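Local coordinates for Lmo0325 protein (Listeria monocytogenes EGD-e, PDB 4RYK), which is a putative transcriptional regulator of the Rgg type that probably binds DNA through an N-terminal helix-turn-helix domain, at the interface of chains A and B. Residues are numbered along the deposited sequence; one frame, centred on the assembly and turned at random. Chains: chain A/B, Lmo0325 protein.

Contact 1: the interface of chains A and B. Residues chain A 192-193, 195-196; chain B 66, 69-70, 74.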
loop_
_atom_site.group_PDB
_atom_site.type_symbol
_atom_site.label_atom_id
_atom_site.label_comp_id
_atom_site.label_asym_id
_atom_site.label_seq_id
_atom_site.Cartn_x
_atom_site.Cartn_y
_atom_site.Cartn_z
ATOM N N LYS A 192 -6.882 -5.494 -13.983
ATOM C CA LYS A 192 -7.609 -4.554 -13.114
ATOM C C LYS A 192 -6.743 -4.134 -11.935
ATOM O O LYS A 192 -6.538 -2.943 -11.650
ATOM C CB LYS A 192 -8.836 -5.238 -12.522
ATOM C CG LYS A 192 -9.751 -5.941 -13.495
ATOM C CD LYS A 192 -10.295 -4.939 -14.496
ATOM C CE LYS A 192 -11.081 -5.611 -15.616
ATOM N NZ LYS A 192 -12.430 -6.048 -15.156
ATOM N N TYR A 193 -6.182 -5.133 -11.277
ATOM C CA TYR A 193 -5.597 -4.933 -9.974
ATOM C C TYR A 193 -4.176 -4.360 -9.987
ATOM O O TYR A 193 -3.639 -4.061 -8.935
ATOM C CB TYR A 193 -5.599 -6.229 -9.161
ATOM C CG TYR A 193 -6.922 -6.662 -8.607
ATOM C CD1 TYR A 193 -7.494 -6.001 -7.546
ATOM C CD2 TYR A 193 -7.605 -7.779 -9.122
ATOM C CE1 TYR A 193 -8.710 -6.396 -7.007
ATOM C CE2 TYR A 193 -8.841 -8.192 -8.580
ATOM C CZ TYR A 193 -9.379 -7.497 -7.530
ATOM O OH TYR A 193 -10.576 -7.848 -6.947
ATOM N N TYR A 195 -3.221 -1.590 -10.834
ATOM C CA TYR A 195 -3.274 -0.231 -10.316
ATOM C C TYR A 195 -3.732 -0.160 -8.835
ATOM O O TYR A 195 -3.966 0.916 -8.295
ATOM C CB TYR A 195 -4.123 0.665 -11.244
ATOM C CG TYR A 195 -3.659 0.641 -12.706
ATOM C CD1 TYR A 195 -4.157 -0.321 -13.584
ATOM C CD2 TYR A 195 -2.692 1.538 -13.191
ATOM C CE1 TYR A 195 -3.744 -0.381 -14.915
ATOM C CE2 TYR A 195 -2.285 1.498 -14.524
ATOM C CZ TYR A 195 -2.815 0.524 -15.373
ATOM O OH TYR A 195 -2.435 0.404 -16.687
ATOM N N TYR A 196 -3.904 -1.303 -8.191
ATOM C CA TYR A 196 -4.288 -1.330 -6.796
ATOM C C TYR A 196 -2.971 -1.506 -5.996
ATOM O O TYR A 196 -2.205 -2.446 -6.202
ATOM C CB TYR A 196 -5.282 -2.457 -6.550
ATOM C CG TYR A 196 -5.822 -2.628 -5.140
ATOM C CD1 TYR A 196 -6.181 -1.537 -4.350
ATOM C CD2 TYR A 196 -6.057 -3.893 -4.635
ATOM C CE1 TYR A 196 -6.673 -1.719 -3.069
ATOM C CE2 TYR A 196 -6.538 -4.082 -3.367
ATOM C CZ TYR A 196 -6.854 -3.000 -2.590
ATOM O OH TYR A 196 -7.342 -3.246 -1.329
ATOM N N GLU B 66 -10.671 -3.781 -0.722
ATOM C CA GLU B 66 -10.693 -4.398 -2.079
ATOM C C GLU B 66 -12.086 -4.214 -2.620
ATOM O O GLU B 66 -12.285 -3.907 -3.810
ATOM C CB GLU B 66 -10.326 -5.888 -2.020
ATOM C CG GLU B 66 -10.302 -6.525 -3.405
ATOM C CD GLU B 66 -10.084 -8.022 -3.416
ATOM O OE1 GLU B 66 -9.840 -8.661 -2.360
ATOM O OE2 GLU B 66 -10.129 -8.546 -4.542
ATOM N N PHE B 69 -12.287 -0.791 -3.951
ATOM C CA PHE B 69 -11.550 -0.691 -5.175
ATOM C C PHE B 69 -12.391 -1.187 -6.350
ATOM O O PHE B 69 -12.431 -0.547 -7.362
ATOM C CB PHE B 69 -10.237 -1.461 -5.073
ATOM C CG PHE B 69 -9.404 -1.384 -6.330
ATOM C CD1 PHE B 69 -8.743 -0.204 -6.667
ATOM C CD2 PHE B 69 -9.345 -2.466 -7.206
ATOM C CE1 PHE B 69 -8.010 -0.120 -7.833
ATOM C CE2 PHE B 69 -8.619 -2.378 -8.371
ATOM C CZ PHE B 69 -7.942 -1.224 -8.668
ATOM N N ILE B 70 -13.013 -2.358 -6.215
ATOM C CA ILE B 70 -13.911 -2.929 -7.238
ATOM C C ILE B 70 -15.098 -2.012 -7.461
ATOM O O ILE B 70 -15.422 -1.666 -8.579
ATOM C CB ILE B 70 -14.417 -4.312 -6.823
ATOM C CG1 ILE B 70 -13.243 -5.249 -6.657
ATOM C CG2 ILE B 70 -15.372 -4.873 -7.921
ATOM C CD1 ILE B 70 -13.562 -6.570 -5.967
ATOM N N PHE B 74 -12.610 -0.154 -10.248
ATOM C CA PHE B 74 -11.157 -0.474 -10.289
ATOM C C PHE B 74 -10.253 0.718 -10.507
ATOM O O PHE B 74 -9.281 0.619 -11.261
ATOM C CB PHE B 74 -10.830 -1.564 -11.337
ATOM C CG PHE B 74 -11.585 -2.843 -11.151
ATOM C CD1 PHE B 74 -12.842 -3.023 -11.748
ATOM C CD2 PHE B 74 -11.034 -3.904 -10.409
ATOM C CE1 PHE B 74 -13.527 -4.219 -11.578
ATOM C CE2 PHE B 74 -11.703 -5.106 -10.271
ATOM C CZ PHE B 74 -12.954 -5.264 -10.857
#
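B:Phe69 reaches from helix 64-71 of one subunit against A:Tyr193, at the end of helix 176-193 of the other, and A:Tyr196 in the loop that follows. With CG anti to its own backbone N (chi1 -179°), B:Phe69 runs alongside A:Tyr196 in the opposite direction. Its CB lies over one face of the tyrosine ring, toward the rim. Next, CG and CD1 come against A:Tyr196 CD1, with B:Phe69 CD1 to A:Tyr196 CD1 at 3.7 Å, and the two rings stack with their planes 22° apart. On the other flank CD2 and CE2 meet A:Tyr193, CE2 standing 3.9 Å from CD1 of that ring. The tip, CZ, lies under the A:Tyr196 methylene, CB to CZ being 3.6 Å, a CH-pi contact on the phenylalanine face, while the backbone O of A:Lys192 faces the ring edge in plane. The opposite face is backed by B:Phe74 CA from the same subunit. B:Phe74 in turn lays its own ring against A:Lys192 CB and CG; the lysine is poorly ordered, so this packing is less certain. Polar closure comes from B:Glu66, whose extended chain crosses A:Tyr193 at about a right angle, with carboxylate and ring planes 72° apart. B:Ile70 CD1 sits 3.4 Å from the phenol oxygen, A:Tyr193 OH. That hydroxyl donates a short hydrogen bond of 2.5 Å from OH to B:Glu66 OE2, received on the anti lone pair of the carboxylate oxygen.

Contact 2: the interface of chains A and B. Residues chain A 201, 240-241; chain B 201, 240-241.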
loop_
_atom_site.group_PDB
_atom_site.type_symbol
_atom_site.label_atom_id
_atom_site.label_comp_id
_atom_site.label_asym_id
_atom_site.label_seq_id
_atom_site.Cartn_x
_atom_site.Cartn_y
_atom_site.Cartn_z
ATOM N N LEU A 201 1.420 -5.572 -5.371
ATOM C CA LEU A 201 2.520 -6.270 -4.719
ATOM C C LEU A 201 2.253 -7.781 -4.607
ATOM O O LEU A 201 3.159 -8.588 -4.719
ATOM C CB LEU A 201 2.754 -5.707 -3.298
ATOM C CG LEU A 201 3.121 -4.196 -3.219
ATOM C CD1 LEU A 201 3.293 -3.718 -1.755
ATOM C CD2 LEU A 201 4.393 -3.909 -4.002
ATOM N N PHE A 240 6.268 4.050 -6.875
ATOM C CA PHE A 240 7.312 3.951 -5.863
ATOM C C PHE A 240 7.221 2.685 -5.039
ATOM O O PHE A 240 8.270 2.152 -4.677
ATOM C CB PHE A 240 7.415 5.177 -4.966
ATOM C CG PHE A 240 7.761 6.447 -5.698
ATOM C CD1 PHE A 240 8.334 6.427 -6.955
ATOM C CD2 PHE A 240 7.473 7.665 -5.144
ATOM C CE1 PHE A 240 8.629 7.574 -7.635
ATOM C CE2 PHE A 240 7.789 8.842 -5.821
ATOM C CZ PHE A 240 8.337 8.787 -7.078
ATOM N N ASN A 241 6.019 2.135 -4.817
ATOM C CA ASN A 241 5.901 1.108 -3.801
ATOM C C ASN A 241 6.418 -0.238 -4.243
ATOM O O ASN A 241 6.429 -1.149 -3.429
ATOM C CB ASN A 241 4.470 0.984 -3.252
ATOM C CG ASN A 241 3.531 0.105 -4.129
ATOM O OD1 ASN A 241 3.745 -0.081 -5.335
ATOM N ND2 ASN A 241 2.477 -0.421 -3.505
ATOM N N LEU B 201 4.499 5.383 3.563
ATOM C CA LEU B 201 5.086 6.027 2.396
ATOM C C LEU B 201 4.892 7.553 2.425
ATOM O O LEU B 201 5.751 8.303 1.998
ATOM C CB LEU B 201 4.454 5.477 1.097
ATOM C CG LEU B 201 4.625 3.948 0.853
ATOM C CD1 LEU B 201 3.923 3.487 -0.449
ATOM C CD2 LEU B 201 6.098 3.573 0.798
ATOM N N PHE B 240 8.788 -4.532 2.276
ATOM C CA PHE B 240 9.094 -4.476 0.852
ATOM C C PHE B 240 8.632 -3.192 0.196
ATOM O O PHE B 240 9.329 -2.715 -0.699
ATOM C CB PHE B 240 8.606 -5.690 0.072
ATOM C CG PHE B 240 9.228 -6.990 0.509
ATOM C CD1 PHE B 240 10.404 -7.026 1.231
ATOM C CD2 PHE B 240 8.608 -8.179 0.232
ATOM C CE1 PHE B 240 10.961 -8.201 1.651
ATOM C CE2 PHE B 240 9.179 -9.385 0.638
ATOM C CZ PHE B 240 10.338 -9.384 1.374
ATOM N N ASN B 241 7.546 -2.568 0.673
ATOM C CA ASN B 241 6.941 -1.519 -0.122
ATOM C C ASN B 241 7.694 -0.213 -0.067
ATOM O O ASN B 241 7.302 0.710 -0.765
ATOM C CB ASN B 241 5.457 -1.302 0.220
ATOM C CG ASN B 241 5.221 -0.385 1.455
ATOM O OD1 ASN B 241 6.082 -0.233 2.334
ATOM N ND2 ASN B 241 4.031 0.213 1.517
HETATM O O HOH W 1 2.261 -0.069 -0.688
#
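The short 3-10 turn 240-242, which leads into helix 243-259, meets its symmetry mate at the two-fold axis, and A:Asn241 and B:Asn241 face each other there beside the two copies of Leu201 from helix 197-216. Each asparagine offers its methylene to the partner's leucine: A:Leu201 CD1 touches B:Asn241 CB at 3.8 Å, and the reciprocal pair has the same spacing. The leucine branch comes in obliquely, and it is CD1 that makes the contact. The asparagine CG lies between the backbone N and the carbonyl carbon, the crowded position (chi1 83°), which turns the amide toward the axis. There the amide nitrogens converge on one water: A:Asn241 ND2 and B:Asn241 ND2 each lie 2.8 Å from water 1, and each bond is nearly straight, 173° at the hydrogen. The water therefore joins the side chains of both subunits where no direct polar bond crosses. The backbone carbonyls also approach, A:Asn241 O standing 3.4 Å from B:Asn241 O, a spacing of two acceptors that supplies no bond. B:Asn241 CB packs 3.8 Å from A:Asn241 O. With 142 Å² hidden, this small patch lies on the axis of the subunit junction, and pairs a light apolar clasp with a water bridge that probably helps hold the turns in register.

Contact 3: the interface of chains A and B. Residues chain A 65, 77, 196-198; chain B 65, 196-198.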
loop_
_atom_site.group_PDB
_atom_site.type_symbol
_atom_site.label_atom_id
_atom_site.label_comp_id
_atom_site.label_asym_id
_atom_site.label_seq_id
_atom_site.Cartn_x
_atom_site.Cartn_y
_atom_site.Cartn_z
ATOM N N ASP A 65 -10.280 3.511 4.838
ATOM C CA ASP A 65 -9.273 2.548 5.227
ATOM C C ASP A 65 -8.456 3.073 6.433
ATOM O O ASP A 65 -7.996 2.282 7.244
ATOM C CB ASP A 65 -8.312 2.318 4.065
ATOM C CG ASP A 65 -7.356 1.159 4.316
ATOM O OD1 ASP A 65 -7.860 0.000 4.299
ATOM O OD2 ASP A 65 -6.120 1.382 4.486
ATOM N N THR A 77 -4.716 -3.632 8.547
ATOM C CA THR A 77 -5.538 -3.077 7.473
ATOM C C THR A 77 -6.554 -4.123 6.935
ATOM O O THR A 77 -7.226 -3.855 5.947
ATOM C CB THR A 77 -4.682 -2.506 6.303
ATOM O OG1 THR A 77 -3.995 -3.572 5.605
ATOM C CG2 THR A 77 -3.681 -1.468 6.821
ATOM N N TYR A 196 -3.904 -1.303 -8.191
ATOM C CA TYR A 196 -4.288 -1.330 -6.796
ATOM C C TYR A 196 -2.971 -1.506 -5.996
ATOM O O TYR A 196 -2.205 -2.446 -6.202
ATOM C CB TYR A 196 -5.282 -2.457 -6.550
ATOM C CG TYR A 196 -5.822 -2.628 -5.140
ATOM C CD1 TYR A 196 -6.181 -1.537 -4.350
ATOM C CD2 TYR A 196 -6.057 -3.893 -4.635
ATOM C CE1 TYR A 196 -6.673 -1.719 -3.069
ATOM C CE2 TYR A 196 -6.538 -4.082 -3.367
ATOM C CZ TYR A 196 -6.854 -3.000 -2.590
ATOM O OH TYR A 196 -7.342 -3.246 -1.329
ATOM N N ASP A 197 -2.663 -0.557 -5.136
ATOM C CA ASP A 197 -1.404 -0.629 -4.389
ATOM C C ASP A 197 -1.208 -1.993 -3.756
ATOM O O ASP A 197 -0.179 -2.621 -3.973
ATOM C CB ASP A 197 -1.232 0.538 -3.381
ATOM C CG ASP A 197 -2.309 0.608 -2.321
ATOM O OD1 ASP A 197 -3.288 -0.154 -2.264
ATOM O OD2 ASP A 197 -2.168 1.512 -1.500
ATOM N N ARG A 198 -2.219 -2.511 -3.081
ATOM C CA ARG A 198 -2.066 -3.811 -2.408
ATOM C C ARG A 198 -2.041 -4.981 -3.387
ATOM O O ARG A 198 -1.321 -5.948 -3.181
ATOM C CB ARG A 198 -3.167 -4.003 -1.355
ATOM C CG ARG A 198 -2.856 -3.138 -0.131
ATOM C CD ARG A 198 -4.010 -2.986 0.818
ATOM N NE ARG A 198 -3.681 -1.947 1.770
ATOM C CZ ARG A 198 -4.544 -1.314 2.547
ATOM N NH1 ARG A 198 -5.810 -1.663 2.556
ATOM N NH2 ARG A 198 -4.133 -0.326 3.334
ATOM N N ASP B 65 -11.414 -2.817 1.789
ATOM C CA ASP B 65 -10.742 -1.908 0.886
ATOM C C ASP B 65 -10.769 -2.458 -0.560
ATOM O O ASP B 65 -10.795 -1.681 -1.504
ATOM C CB ASP B 65 -9.284 -1.755 1.310
ATOM C CG ASP B 65 -8.565 -0.650 0.548
ATOM O OD1 ASP B 65 -8.905 0.536 0.822
ATOM O OD2 ASP B 65 -7.649 -0.942 -0.280
ATOM N N TYR B 196 1.417 1.383 8.950
ATOM C CA TYR B 196 0.323 1.457 8.007
ATOM C C TYR B 196 0.977 1.570 6.605
ATOM O O TYR B 196 1.780 2.459 6.332
ATOM C CB TYR B 196 -0.572 2.644 8.338
ATOM C CG TYR B 196 -1.795 2.871 7.466
ATOM C CD1 TYR B 196 -2.598 1.817 7.032
ATOM C CD2 TYR B 196 -2.198 4.157 7.157
ATOM C CE1 TYR B 196 -3.709 2.051 6.240
ATOM C CE2 TYR B 196 -3.293 4.397 6.370
ATOM C CZ TYR B 196 -4.051 3.349 5.921
ATOM O OH TYR B 196 -5.144 3.645 5.143
ATOM N N ASP B 197 0.696 0.620 5.736
ATOM C CA ASP B 197 1.324 0.632 4.413
ATOM C C ASP B 197 1.214 1.993 3.754
ATOM O O ASP B 197 2.223 2.556 3.349
ATOM C CB ASP B 197 0.836 -0.525 3.501
ATOM C CG ASP B 197 -0.651 -0.513 3.224
ATOM O OD1 ASP B 197 -1.449 0.305 3.711
ATOM O OD2 ASP B 197 -1.046 -1.409 2.481
ATOM N N ARG B 198 0.030 2.581 3.749
ATOM C CA ARG B 198 -0.142 3.882 3.083
ATOM C C ARG B 198 0.493 5.030 3.860
ATOM O O ARG B 198 1.030 5.957 3.270
ATOM C CB ARG B 198 -1.631 4.156 2.820
ATOM C CG ARG B 198 -2.107 3.296 1.647
ATOM C CD ARG B 198 -3.601 3.230 1.507
ATOM N NE ARG B 198 -3.921 2.190 0.552
ATOM C CZ ARG B 198 -5.105 1.623 0.400
ATOM N NH1 ARG B 198 -6.139 2.045 1.094
ATOM N NH2 ARG B 198 -5.262 0.626 -0.464
HETATM O O HOH W 2 -9.515 -3.899 3.879
#
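A:Arg198 and B:Asp197 form a two-pronged salt bridge across the interface, and its twin joins B:Arg198 to A:Asp197. The guanidinium approaches side-on: A:Arg198 NE and NH2 each donate over 2.8 Å, to B:Asp197 OD2 and OD1 respectively, both on syn lone pairs. Guanidinium and carboxylate are nearly coplanar, 19° apart, although the two chains cross at about a right angle. Around the axis the guanidinium groups overlap face to face, with A:Arg198 CZ 3.7 Å from B:Arg198 CZ; the surrounding carboxylates probably offset their like charges. In the next shell, Asp65 of the same subunit grips the outer end of each arginine. A:Arg198 NH2 donates over 2.9 Å to A:Asp65 OD2 and NH1 reaches OD1, both from outside the carboxylate plane. A:Arg198 NH1 also forms a looser salt bridge, 3.5 Å, to B:Asp65 OD2. A:Asp65 OD2 takes a second bond on its anti lone pair: B:Tyr196 OH donates to A:Asp65 OD2 at 2.5 Å, linking the ion pairs to the tyrosine and helping fix the carboxylate's rotation. At the helix start, A:Arg198 N donates to A:Asp197 OD1 in a strongly bent bond, 124° at the hydrogen, that only helps position the carboxylate; chi1 of 60° folds it back toward that N-H. Outermost, poorly ordered A:Thr77 places CG2 at the edge of the B:Tyr196 ring, and water 2 sits 3.1 Å from A:Thr77 O and 3.0 Å from B:Asp65 N.

Contact 1 and contact 3 lie about 11 Å apart between the centres of their C-alpha atoms and share A:Tyr196, whose ring serves the aromatic stack while its hydroxyl serves the ionic cluster. Helix 64-71 also enters both. Contact 3 and contact 2, about 10 Å apart, are connected by helix 197-216, and contacts 1 and 2 are about 16 Å apart. Together they mark a path from an aromatic flank through a charged centre to a water-bridged junction. Contact 1 has a twin with the chains exchanged, whereas contact 2 and the ionic core of contact 3 straddle the axis, consistent with a dimer, although the structure alone does not prove that state in solution.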